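Local coordinates for protein threonine synthase (PDB 4F4F) that probably catalyses the pyridoxal-phosphate-dependent conversion of O-phospho-L-homoserine and water to L-threonine and phosphate, the last step of threonine biosynthesis, at residues I167-G172 with V177-M182; F210-F215 with I457-V462; A230-Q235 with S318-R323; E378-L381 with G385-L388. All coordinates share one frame; numbering follows the deposited sequence.

Contact 1. Residues I167-G172 with V177-M182; sequences ILFPNG and VQQRQM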
loop_
_atom_site.group_PDB
_atom_site.type_symbol
_atom_site.label_atom_id
_atom_site.label_comp_id
_atom_site.label_asym_id
_atom_site.label_seq_id
_atom_site.Cartn_x
_atom_site.Cartn_y
_atom_site.Cartn_z
ATOM N N ILE A 167 -15.095 1.013 9.818
ATOM C CA ILE A 167 -13.826 0.452 10.243
ATOM C C ILE A 167 -13.951 0.016 11.694
ATOM O O ILE A 167 -14.332 0.820 12.588
ATOM C CB ILE A 167 -12.707 1.472 10.122
ATOM C CG1 ILE A 167 -12.472 1.885 8.647
ATOM C CG2 ILE A 167 -11.442 0.913 10.798
ATOM C CD1 ILE A 167 -12.014 0.779 7.699
ATOM N N LEU A 168 -13.641 -1.252 11.918
ATOM C CA LEU A 168 -13.635 -1.828 13.229
ATOM C C LEU A 168 -12.188 -1.821 13.757
ATOM O O LEU A 168 -11.249 -2.254 13.054
ATOM C CB LEU A 168 -14.159 -3.276 13.147
ATOM C CG LEU A 168 -15.622 -3.569 12.787
ATOM C CD1 LEU A 168 -16.018 -3.096 11.397
ATOM C CD2 LEU A 168 -15.931 -5.040 12.944
ATOM N N PHE A 169 -12.024 -1.348 14.987
ATOM C CA PHE A 169 -10.737 -1.331 15.669
ATOM C C PHE A 169 -10.916 -1.685 17.140
ATOM O O PHE A 169 -12.016 -1.536 17.683
ATOM C CB PHE A 169 -10.078 0.031 15.520
ATOM C CG PHE A 169 -10.833 1.171 16.144
ATOM C CD1 PHE A 169 -10.587 1.533 17.452
ATOM C CD2 PHE A 169 -11.726 1.924 15.396
ATOM C CE1 PHE A 169 -11.250 2.586 18.022
ATOM C CE2 PHE A 169 -12.430 2.974 15.989
ATOM C CZ PHE A 169 -12.182 3.301 17.290
ATOM N N PRO A 170 -9.853 -2.173 17.784
ATOM C CA PRO A 170 -10.033 -2.681 19.147
ATOM C C PRO A 170 -10.125 -1.557 20.162
ATOM O O PRO A 170 -9.249 -0.682 20.219
ATOM C CB PRO A 170 -8.797 -3.534 19.376
ATOM C CG PRO A 170 -7.781 -3.007 18.412
ATOM C CD PRO A 170 -8.553 -2.559 17.215
ATOM N N ASN A 171 -11.173 -1.599 20.978
ATOM C CA ASN A 171 -11.428 -0.585 21.964
ATOM C C ASN A 171 -10.234 -0.438 22.915
ATOM O O ASN A 171 -9.723 -1.418 23.439
ATOM C CB ASN A 171 -12.715 -0.925 22.733
ATOM C CG ASN A 171 -13.080 0.124 23.741
ATOM O OD1 ASN A 171 -12.951 -0.068 24.955
ATOM N ND2 ASN A 171 -13.539 1.240 23.250
ATOM N N GLY A 172 -9.772 0.791 23.078
ATOM C CA GLY A 172 -8.704 1.109 24.007
ATOM C C GLY A 172 -7.319 0.640 23.619
ATOM O O GLY A 172 -6.365 0.865 24.377
ATOM N N VAL A 177 -2.772 9.012 18.305
ATOM C CA VAL A 177 -2.763 9.671 16.989
ATOM C C VAL A 177 -3.615 8.886 15.960
ATOM O O VAL A 177 -4.497 9.436 15.283
ATOM C CB VAL A 177 -1.324 9.838 16.421
ATOM C CG1 VAL A 177 -1.353 10.301 14.968
ATOM C CG2 VAL A 177 -0.510 10.831 17.246
ATOM N N GLN A 178 -3.353 7.586 15.881
ATOM C CA GLN A 178 -4.057 6.727 14.941
ATOM C C GLN A 178 -5.559 6.732 15.199
ATOM O O GLN A 178 -6.351 6.841 14.251
ATOM C CB GLN A 178 -3.494 5.290 14.985
ATOM C CG GLN A 178 -2.192 5.108 14.200
ATOM C CD GLN A 178 -0.963 5.644 14.910
ATOM O OE1 GLN A 178 -1.061 6.223 16.002
ATOM N NE2 GLN A 178 0.215 5.461 14.291
ATOM N N GLN A 179 -5.976 6.634 16.464
ATOM C CA GLN A 179 -7.410 6.633 16.747
ATOM C C GLN A 179 -8.104 7.950 16.338
ATOM O O GLN A 179 -9.211 7.945 15.752
ATOM C CB GLN A 179 -7.717 6.305 18.217
ATOM C CG GLN A 179 -9.213 6.131 18.457
ATOM C CD GLN A 179 -9.549 5.727 19.878
ATOM O OE1 GLN A 179 -9.420 4.563 20.239
ATOM N NE2 GLN A 179 -9.983 6.685 20.687
ATOM N N ARG A 180 -7.458 9.065 16.639
ATOM C CA ARG A 180 -8.028 10.363 16.322
ATOM C C ARG A 180 -8.211 10.538 14.819
ATOM O O ARG A 180 -9.202 11.095 14.392
ATOM C CB ARG A 180 -7.179 11.475 16.896
ATOM C CG ARG A 180 -7.238 11.516 18.406
ATOM C CD ARG A 180 -6.732 12.830 18.952
ATOM N NE ARG A 180 -7.807 13.586 19.595
ATOM C CZ ARG A 180 -8.190 13.434 20.865
ATOM N NH1 ARG A 180 -9.192 14.163 21.350
ATOM N NH2 ARG A 180 -7.591 12.557 21.669
ATOM N N GLN A 181 -7.275 10.028 14.018
ATOM C CA GLN A 181 -7.430 10.103 12.567
ATOM C C GLN A 181 -8.629 9.304 12.056
ATOM O O GLN A 181 -9.235 9.662 11.043
ATOM C CB GLN A 181 -6.121 9.706 11.855
ATOM C CG GLN A 181 -5.032 10.758 12.099
ATOM C CD GLN A 181 -4.103 11.014 10.920
ATOM O OE1 GLN A 181 -3.152 10.250 10.711
ATOM N NE2 GLN A 181 -4.313 12.151 10.200
ATOM N N MET A 182 -8.994 8.229 12.744
ATOM C CA MET A 182 -10.176 7.486 12.334
ATOM C C MET A 182 -11.471 8.143 12.786
ATOM O O MET A 182 -12.508 8.054 12.098
ATOM C CB MET A 182 -10.134 6.048 12.884
ATOM C CG MET A 182 -9.100 5.177 12.203
ATOM S SD MET A 182 -9.416 3.462 12.666
ATOM C CE MET A 182 -8.595 3.459 14.256
HETATM O O HOH W 1 -11.262 3.101 21.639
#
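The ring of F169 carries the methyl of M182 on one face: CE sits 4.0 Å from the ring centroid and 26° off its normal, displaced toward the CG and CD2 rim, a CH-pi contact. M182 SD follows obliquely, 4.7 Å from the same centroid, so the thioether as a whole makes a Met-aromatic contact. The amide of Q179 reaches the ring near CE1, its OE1 3.5 Å from F169 CE1; the approach is oblique, and the amide and ring planes stand 44° apart. A first torsion of 63° tucks the F169 ring back over its own backbone, while M182 bends at its last torsion and lays its methyl over the ring. I167 CG2 also touches M182 SD, at 3.8 Å.

A water joins the segments where side chains do not bond directly: it donates to Q179 OE1 (2.7 Å) and accepts from G172 N. The same amide gives its NE2 to E446, which together with the water fixes its rotation. Strand 163-170 and helix 176-183 belong to a beta-alpha-beta unit completed by strand 190-196. The chemistry is thus graded, with sulfur and hydrocarbon filling the buried end of the strand-helix interface and a water-mediated polar bridge closing it near the turn.

Contact 2. Residues F210-F215 with I457-V462; sequences FNDLEF and IVEEYV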
loop_
_atom_site.group_PDB
_atom_site.type_symbol
_atom_site.label_atom_id
_atom_site.label_comp_id
_atom_site.label_asym_id
_atom_site.label_seq_id
_atom_site.Cartn_x
_atom_site.Cartn_y
_atom_site.Cartn_z
ATOM N N PHE A 210 -18.211 -10.916 5.522
ATOM C CA PHE A 210 -17.944 -11.316 4.133
ATOM C C PHE A 210 -18.400 -12.728 3.789
ATOM O O PHE A 210 -18.715 -12.995 2.636
ATOM C CB PHE A 210 -16.494 -11.062 3.719
ATOM C CG PHE A 210 -16.258 -9.641 3.327
ATOM C CD1 PHE A 210 -16.664 -9.182 2.086
ATOM C CD2 PHE A 210 -15.715 -8.753 4.212
ATOM C CE1 PHE A 210 -16.489 -7.852 1.734
ATOM C CE2 PHE A 210 -15.533 -7.422 3.874
ATOM C CZ PHE A 210 -15.921 -6.968 2.632
ATOM N N ASN A 211 -18.476 -13.600 4.791
ATOM C CA ASN A 211 -19.016 -14.948 4.626
ATOM C C ASN A 211 -20.530 -14.998 4.593
ATOM O O ASN A 211 -21.107 -15.996 4.207
ATOM C CB ASN A 211 -18.534 -15.846 5.758
ATOM C CG ASN A 211 -17.055 -16.131 5.673
ATOM O OD1 ASN A 211 -16.469 -16.101 4.596
ATOM N ND2 ASN A 211 -16.441 -16.404 6.817
ATOM N N ASP A 212 -21.175 -13.949 5.072
ATOM C CA ASP A 212 -22.614 -13.889 5.087
ATOM C C ASP A 212 -23.030 -13.299 3.737
ATOM O O ASP A 212 -23.034 -12.073 3.534
ATOM C CB ASP A 212 -23.086 -13.050 6.268
ATOM C CG ASP A 212 -24.573 -13.034 6.407
ATOM O OD1 ASP A 212 -25.280 -13.417 5.445
ATOM O OD2 ASP A 212 -25.029 -12.581 7.457
ATOM N N LEU A 213 -23.356 -14.185 2.801
ATOM C CA LEU A 213 -23.557 -13.771 1.420
ATOM C C LEU A 213 -24.814 -12.915 1.232
ATOM O O LEU A 213 -24.782 -11.947 0.464
ATOM C CB LEU A 213 -23.506 -14.975 0.480
ATOM C CG LEU A 213 -22.144 -15.685 0.481
ATOM C CD1 LEU A 213 -22.140 -16.800 -0.550
ATOM C CD2 LEU A 213 -21.000 -14.702 0.225
ATOM N N GLU A 214 -25.881 -13.216 1.966
ATOM C CA GLU A 214 -27.100 -12.393 1.928
ATOM C C GLU A 214 -26.803 -10.960 2.400
ATOM O O GLU A 214 -27.247 -9.963 1.799
ATOM C CB GLU A 214 -28.192 -13.033 2.804
ATOM C CG GLU A 214 -29.543 -12.299 2.844
ATOM C CD GLU A 214 -29.639 -11.196 3.917
ATOM O OE1 GLU A 214 -28.992 -11.294 4.993
ATOM O OE2 GLU A 214 -30.369 -10.203 3.683
ATOM N N PHE A 215 -26.056 -10.876 3.489
ATOM C CA PHE A 215 -25.664 -9.591 4.061
ATOM C C PHE A 215 -24.826 -8.784 3.071
ATOM O O PHE A 215 -25.104 -7.615 2.839
ATOM C CB PHE A 215 -24.902 -9.816 5.364
ATOM C CG PHE A 215 -24.444 -8.553 6.019
ATOM C CD1 PHE A 215 -25.327 -7.786 6.764
ATOM C CD2 PHE A 215 -23.142 -8.134 5.896
ATOM C CE1 PHE A 215 -24.915 -6.613 7.363
ATOM C CE2 PHE A 215 -22.713 -6.960 6.511
ATOM C CZ PHE A 215 -23.601 -6.195 7.228
ATOM N N ILE A 457 -24.638 -7.862 16.189
ATOM C CA ILE A 457 -24.620 -6.467 16.645
ATOM C C ILE A 457 -23.963 -5.569 15.564
ATOM O O ILE A 457 -24.516 -4.535 15.190
ATOM C CB ILE A 457 -23.899 -6.318 18.015
ATOM C CG1 ILE A 457 -24.728 -6.988 19.131
ATOM C CG2 ILE A 457 -23.613 -4.845 18.321
ATOM C CD1 ILE A 457 -24.070 -6.983 20.518
ATOM N N VAL A 458 -22.807 -5.988 15.048
ATOM C CA VAL A 458 -22.081 -5.203 14.049
ATOM C C VAL A 458 -22.912 -5.143 12.749
ATOM O O VAL A 458 -23.048 -4.071 12.147
ATOM C CB VAL A 458 -20.651 -5.744 13.802
ATOM C CG1 VAL A 458 -19.980 -4.986 12.669
ATOM C CG2 VAL A 458 -19.800 -5.643 15.068
ATOM N N GLU A 459 -23.523 -6.267 12.352
ATOM C CA GLU A 459 -24.263 -6.262 11.087
ATOM C C GLU A 459 -25.452 -5.327 11.205
ATOM O O GLU A 459 -25.759 -4.612 10.260
ATOM C CB GLU A 459 -24.755 -7.658 10.690
ATOM C CG GLU A 459 -23.673 -8.542 10.097
ATOM C CD GLU A 459 -24.202 -9.882 9.610
ATOM O OE1 GLU A 459 -25.386 -10.168 9.858
ATOM O OE2 GLU A 459 -23.449 -10.643 8.961
ATOM N N GLU A 460 -26.126 -5.341 12.358
ATOM C CA GLU A 460 -27.289 -4.453 12.582
ATOM C C GLU A 460 -26.863 -2.976 12.506
ATOM O O GLU A 460 -27.564 -2.134 11.937
ATOM C CB GLU A 460 -28.020 -4.755 13.928
ATOM N N TYR A 461 -25.723 -2.653 13.093
ATOM C CA TYR A 461 -25.231 -1.266 13.029
ATOM C C TYR A 461 -24.983 -0.889 11.575
ATOM O O TYR A 461 -25.430 0.160 11.109
ATOM C CB TYR A 461 -23.968 -1.027 13.906
ATOM C CG TYR A 461 -23.522 0.417 13.849
ATOM C CD1 TYR A 461 -22.819 0.891 12.741
ATOM C CD2 TYR A 461 -23.840 1.334 14.872
ATOM C CE1 TYR A 461 -22.462 2.226 12.632
ATOM C CE2 TYR A 461 -23.448 2.674 14.776
ATOM C CZ TYR A 461 -22.769 3.110 13.654
ATOM O OH TYR A 461 -22.362 4.430 13.491
ATOM N N VAL A 462 -24.321 -1.764 10.838
ATOM C CA VAL A 462 -24.009 -1.457 9.449
ATOM C C VAL A 462 -25.286 -1.317 8.608
ATOM O O VAL A 462 -25.415 -0.379 7.832
ATOM C CB VAL A 462 -23.078 -2.526 8.831
ATOM C CG1 VAL A 462 -23.040 -2.390 7.310
ATOM C CG2 VAL A 462 -21.684 -2.432 9.433
#
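D212 starts the contact by placing its carboxylate beside that of E459, with D212 OD2 only 2.9 Å from E459 OE2 and the two planes 43° apart. Both are acceptors if the acids are ionised; so close an approach would be expected to raise the proton affinity of at least one, and a proton may lie between them. The other oxygen of D212 has a separate task: as N-cap of helix 213-219, OD1 accepts from F215 N at 3.3 Å, the N-H coming from above the carboxylate plane. With CG anti to the backbone nitrogen, D212 can serve both the cap and the acid pair.

F215 follows, its ring lying flat on the extended side chain of E459. E459 CG stands 3.7 Å from the ring centroid and 16° off the normal, and the carboxylate is almost parallel to the ring, their planes 6° apart. At the far end of the ring, F215 CZ meets V462 CG1 at 3.8 Å.

The contact fastens the break between helices 199-211 and 213-219 to the C-terminal helix 455-465. M209 of the preceding helix packs on both F215 and E459, L221 of edge strand 221-223 also touches F215, and V462 reaches F166 on strand 163-170.

Contact 3. Residues A230-Q235 with S318-R323; sequences ARIMPQ and SSNFER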
loop_
_atom_site.group_PDB
_atom_site.type_symbol
_atom_site.label_atom_id
_atom_site.label_comp_id
_atom_site.label_asym_id
_atom_site.label_seq_id
_atom_site.Cartn_x
_atom_site.Cartn_y
_atom_site.Cartn_z
ATOM N N ALA A 230 -6.174 -1.645 -7.475
ATOM C CA ALA A 230 -6.119 -0.157 -7.348
ATOM C C ALA A 230 -5.411 0.331 -6.083
ATOM O O ALA A 230 -5.093 1.532 -5.958
ATOM C CB ALA A 230 -7.510 0.447 -7.476
ATOM N N ARG A 231 -5.110 -0.557 -5.148
ATOM C CA ARG A 231 -4.134 -0.196 -4.116
ATOM C C ARG A 231 -2.738 -0.215 -4.667
ATOM O O ARG A 231 -1.815 0.367 -4.068
ATOM C CB ARG A 231 -4.182 -1.150 -2.899
ATOM C CG ARG A 231 -5.352 -0.903 -1.967
ATOM C CD ARG A 231 -5.094 0.258 -1.012
ATOM N NE ARG A 231 -4.147 -0.137 0.014
ATOM C CZ ARG A 231 -4.461 -0.815 1.125
ATOM N NH1 ARG A 231 -5.719 -1.159 1.396
ATOM N NH2 ARG A 231 -3.501 -1.178 1.979
ATOM N N ILE A 232 -2.518 -0.962 -5.748
ATOM C CA ILE A 232 -1.158 -1.034 -6.276
ATOM C C ILE A 232 -0.945 -0.026 -7.386
ATOM O O ILE A 232 0.008 0.717 -7.376
ATOM C CB ILE A 232 -0.823 -2.433 -6.788
ATOM C CG1 ILE A 232 -0.817 -3.420 -5.597
ATOM C CG2 ILE A 232 0.533 -2.421 -7.510
ATOM C CD1 ILE A 232 -0.463 -4.830 -6.032
ATOM N N MET A 233 -1.861 0.004 -8.342
ATOM C CA MET A 233 -1.694 0.822 -9.531
ATOM C C MET A 233 -1.191 2.257 -9.271
ATOM O O MET A 233 -0.282 2.708 -9.940
ATOM C CB MET A 233 -3.018 0.845 -10.299
ATOM C CG MET A 233 -3.011 1.707 -11.524
ATOM S SD MET A 233 -4.668 1.718 -12.242
ATOM C CE MET A 233 -5.198 3.363 -11.864
ATOM N N PRO A 234 -1.791 2.998 -8.334
ATOM C CA PRO A 234 -1.366 4.394 -8.197
ATOM C C PRO A 234 0.084 4.580 -7.740
ATOM O O PRO A 234 0.679 5.661 -7.897
ATOM C CB PRO A 234 -2.336 4.961 -7.163
ATOM C CG PRO A 234 -3.513 4.050 -7.162
ATOM C CD PRO A 234 -2.937 2.695 -7.461
ATOM N N GLN A 235 0.618 3.549 -7.108
ATOM C CA GLN A 235 1.945 3.618 -6.551
ATOM C C GLN A 235 3.036 3.590 -7.628
ATOM O O GLN A 235 4.157 4.040 -7.380
ATOM C CB GLN A 235 2.114 2.498 -5.565
ATOM C CG GLN A 235 1.181 2.654 -4.386
ATOM C CD GLN A 235 1.564 1.758 -3.235
ATOM O OE1 GLN A 235 0.883 0.772 -2.971
ATOM N NE2 GLN A 235 2.739 2.071 -2.555
ATOM N N SER A 318 3.166 -12.419 2.672
ATOM C CA SER A 318 3.143 -11.172 1.943
ATOM C C SER A 318 2.060 -11.257 0.844
ATOM O O SER A 318 2.244 -11.950 -0.156
ATOM C CB SER A 318 4.519 -10.926 1.360
ATOM O OG SER A 318 4.604 -9.666 0.768
ATOM N N SER A 319 0.971 -10.529 1.033
ATOM C CA SER A 319 -0.245 -10.764 0.255
ATOM C C SER A 319 -0.072 -10.587 -1.273
ATOM O O SER A 319 -0.679 -11.305 -2.049
ATOM C CB SER A 319 -1.379 -9.884 0.777
ATOM O OG SER A 319 -1.170 -8.535 0.365
ATOM N N ASN A 320 0.780 -9.676 -1.712
ATOM C CA ASN A 320 0.963 -9.458 -3.144
ATOM C C ASN A 320 2.158 -10.161 -3.757
ATOM O O ASN A 320 2.411 -10.027 -4.947
ATOM C CB ASN A 320 1.060 -7.974 -3.417
ATOM C CG ASN A 320 -0.251 -7.275 -3.172
ATOM O OD1 ASN A 320 -1.206 -7.540 -3.863
ATOM N ND2 ASN A 320 -0.313 -6.422 -2.167
ATOM N N PHE A 321 2.897 -10.921 -2.947
ATOM C CA PHE A 321 4.051 -11.681 -3.503
ATOM C C PHE A 321 3.617 -12.604 -4.655
ATOM O O PHE A 321 4.354 -12.795 -5.621
ATOM C CB PHE A 321 4.725 -12.481 -2.395
ATOM C CG PHE A 321 6.017 -13.131 -2.801
ATOM C CD1 PHE A 321 7.068 -12.384 -3.295
ATOM C CD2 PHE A 321 6.185 -14.492 -2.643
ATOM C CE1 PHE A 321 8.272 -12.994 -3.646
ATOM C CE2 PHE A 321 7.364 -15.101 -3.013
ATOM C CZ PHE A 321 8.413 -14.353 -3.501
ATOM N N GLU A 322 2.399 -13.123 -4.558
ATOM C CA GLU A 322 1.789 -13.942 -5.607
ATOM C C GLU A 322 1.798 -13.274 -6.970
ATOM O O GLU A 322 1.948 -13.972 -7.971
ATOM C CB GLU A 322 0.346 -14.361 -5.219
ATOM C CG GLU A 322 -0.398 -15.152 -6.294
ATOM C CD GLU A 322 -1.766 -15.653 -5.857
ATOM O OE1 GLU A 322 -2.083 -15.607 -4.644
ATOM O OE2 GLU A 322 -2.500 -16.122 -6.733
ATOM N N ARG A 323 1.673 -11.944 -7.025
ATOM C CA ARG A 323 1.722 -11.264 -8.307
ATOM C C ARG A 323 3.117 -11.435 -8.913
ATOM O O ARG A 323 3.253 -11.748 -10.121
ATOM C CB ARG A 323 1.322 -9.794 -8.191
ATOM C CG ARG A 323 -0.160 -9.570 -8.105
ATOM C CD ARG A 323 -0.508 -8.095 -7.900
ATOM N NE ARG A 323 -1.890 -7.799 -8.286
ATOM C CZ ARG A 323 -2.899 -7.605 -7.445
ATOM N NH1 ARG A 323 -2.747 -7.648 -6.122
ATOM N NH2 ARG A 323 -4.107 -7.365 -7.906
#
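I232 pushes its terminal methyl against the polar pair formed by N320 and R323, and CD1 alone makes the close approaches. I232 CD1 lies 3.5 Å from N320 OD1, 3.6 Å from R323 NH1 and 3.8 Å from the aliphatic R323 CD. An extended second torsion (chi2 -179°) sends CD1 straight out from the I232 backbone to meet the oncoming asparagine. The arginine slides past in the opposite direction, and the methyl meets its guanidinium obliquely.

What the methyl meets is held in place by other bonds. R323 NH1 donates to N320 OD1 over 2.7 Å, a weak bond for its N-H...O angle of 129°, although the oxygen lies in the guanidinium plane at its edge. R323 NH1 also reaches I227 O and NH2 reaches Y35 O, while N320 ND2 gives its hydrogen bond to S226 O. These partners spread the buried guanidinium over several oxygen atoms and restrict the turning of both planar groups. The isoleucine therefore adds a hydrocarbon contact to a polar cluster already organised by backbone carbonyls.

N320 lies close to the cofactor: its side chain is about 6 Å from the bound pyridoxal phosphate and about 4 Å from those of N261 and F262, both of the cofactor-binding loop. S318 to F321 form a type I beta turn leading into helix 321-328. Helix 263-274 lies beside both segments, with A267 touching I232 and F266 touching R323, and helix 117-134 packs against A230 and R231.

Contact 4. Residues E378-L381 with G385-L388; sequences ESVL and GYLL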
loop_
_atom_site.group_PDB
_atom_site.type_symbol
_atom_site.label_atom_id
_atom_site.label_comp_id
_atom_site.label_asym_id
_atom_site.label_seq_id
_atom_site.Cartn_x
_atom_site.Cartn_y
_atom_site.Cartn_z
ATOM N N GLU A 378 19.146 7.010 14.751
ATOM C CA GLU A 378 20.056 7.868 15.484
ATOM C C GLU A 378 21.204 8.385 14.608
ATOM O O GLU A 378 21.497 9.567 14.663
ATOM C CB GLU A 378 20.567 7.157 16.735
ATOM C CG GLU A 378 21.184 8.103 17.750
ATOM C CD GLU A 378 22.619 8.438 17.439
ATOM O OE1 GLU A 378 23.262 7.690 16.663
ATOM O OE2 GLU A 378 23.123 9.437 17.985
ATOM N N SER A 379 21.811 7.532 13.769
ATOM C CA SER A 379 22.924 7.986 12.921
ATOM C C SER A 379 22.483 8.972 11.855
ATOM O O SER A 379 23.161 9.954 11.651
ATOM C CB SER A 379 23.740 6.856 12.247
ATOM O OG SER A 379 22.977 6.167 11.311
ATOM N N VAL A 380 21.378 8.702 11.171
ATOM C CA VAL A 380 20.873 9.645 10.157
ATOM C C VAL A 380 20.494 11.013 10.775
ATOM O O VAL A 380 20.783 12.065 10.191
ATOM C CB VAL A 380 19.740 9.050 9.311
ATOM C CG1 VAL A 380 19.238 10.062 8.299
ATOM C CG2 VAL A 380 20.229 7.808 8.568
ATOM N N LEU A 381 19.898 11.020 11.967
ATOM C CA LEU A 381 19.651 12.303 12.661
ATOM C C LEU A 381 20.968 12.999 12.954
ATOM O O LEU A 381 21.134 14.189 12.676
ATOM C CB LEU A 381 18.875 12.114 13.958
ATOM C CG LEU A 381 18.460 13.412 14.648
ATOM C CD1 LEU A 381 17.558 14.296 13.801
ATOM C CD2 LEU A 381 17.775 13.058 15.939
ATOM N N GLY A 385 20.867 15.541 10.257
ATOM C CA GLY A 385 19.794 16.369 10.796
ATOM C C GLY A 385 18.406 15.894 10.363
ATOM O O GLY A 385 17.439 16.607 10.545
ATOM N N TYR A 386 18.332 14.695 9.787
ATOM C CA TYR A 386 17.134 14.143 9.217
ATOM C C TYR A 386 16.526 13.024 10.073
ATOM O O TYR A 386 17.192 12.068 10.442
ATOM C CB TYR A 386 17.392 13.651 7.768
ATOM C CG TYR A 386 16.147 13.235 7.064
ATOM C CD1 TYR A 386 15.310 14.173 6.470
ATOM C CD2 TYR A 386 15.755 11.906 7.018
ATOM C CE1 TYR A 386 14.133 13.807 5.842
ATOM C CE2 TYR A 386 14.546 11.539 6.422
ATOM C CZ TYR A 386 13.752 12.497 5.828
ATOM O OH TYR A 386 12.563 12.131 5.223
ATOM N N LEU A 387 15.231 13.153 10.377
ATOM C CA LEU A 387 14.566 12.267 11.306
ATOM C C LEU A 387 13.706 11.238 10.554
ATOM O O LEU A 387 12.752 11.605 9.881
ATOM C CB LEU A 387 13.673 13.074 12.236
ATOM C CG LEU A 387 13.061 12.259 13.369
ATOM C CD1 LEU A 387 14.122 11.673 14.317
ATOM C CD2 LEU A 387 12.078 13.158 14.110
ATOM N N LEU A 388 14.042 9.956 10.703
ATOM C CA LEU A 388 13.280 8.846 10.127
ATOM C C LEU A 388 12.347 8.171 11.147
ATOM O O LEU A 388 12.685 7.991 12.323
ATOM C CB LEU A 388 14.240 7.763 9.616
ATOM C CG LEU A 388 15.159 8.112 8.451
ATOM C CD1 LEU A 388 16.521 7.439 8.589
ATOM C CD2 LEU A 388 14.470 7.780 7.115
#
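V380 and L388 meet at about a right angle, with L388 CD1 set 3.7 Å from V380 CB. The same methyl caps the end of the valine, nearly in line with its CA-CB bond and about equally far from CB and both methyls. Valine's CG1 is anti to the backbone nitrogen (chi1 179°), which turns that branch toward the returning chain; there it touches Y386 CB at 4.1 Å and lies near the plane of the tyrosine ring, at its edge. In L388 a second torsion of 144°, off the staggered values, sets CD1 against V380 and CD2 at the edge of the Y386 ring.

L381 directs its side chain along the other flank, where CD2 meets L387 CD1 at 4.2 Å and CD1 rests beside the carbonyl of G385. Beneath these side chains the backbone keeps one more helical bond: G385 N donates to L381 O over 2.8 Å, with a bent N-H...O angle of 137°. G385 then leaves the helix with positive phi, and Y386 O returns to within 3.3 Å of L381 CA in a CA-H...O contact.

The reversal ends helix 370-384 and sends the chain toward helix 390-402, whose A393 and V396 pack on L388 while R400 touches V380. Helix 421-428 borders the other flank through C428, which meets L381 and L387, and Y386 OH bonds to E107 on strand 103-107.

Contact 3 is the most central of the four, its centre about 7 Å from the centre of the chain, and pairs one methyl with buried amide and guanidinium groups close to the cofactor. Contacts 1 and 2 lie farther out, with centres at about 19 and 26 Å from that point, yet bury most of their touching residues. Both concern the five-stranded parallel sheet and touch through L168 and V458; a thioether methyl over a ring in the one gives way to paired acids and a carboxylate stacked on a ring in the other. Contact 4, partly buried, lies across the chain's centre from contact 2 and is a local helix-end reversal, the one with a direct hydrogen bond between its segments.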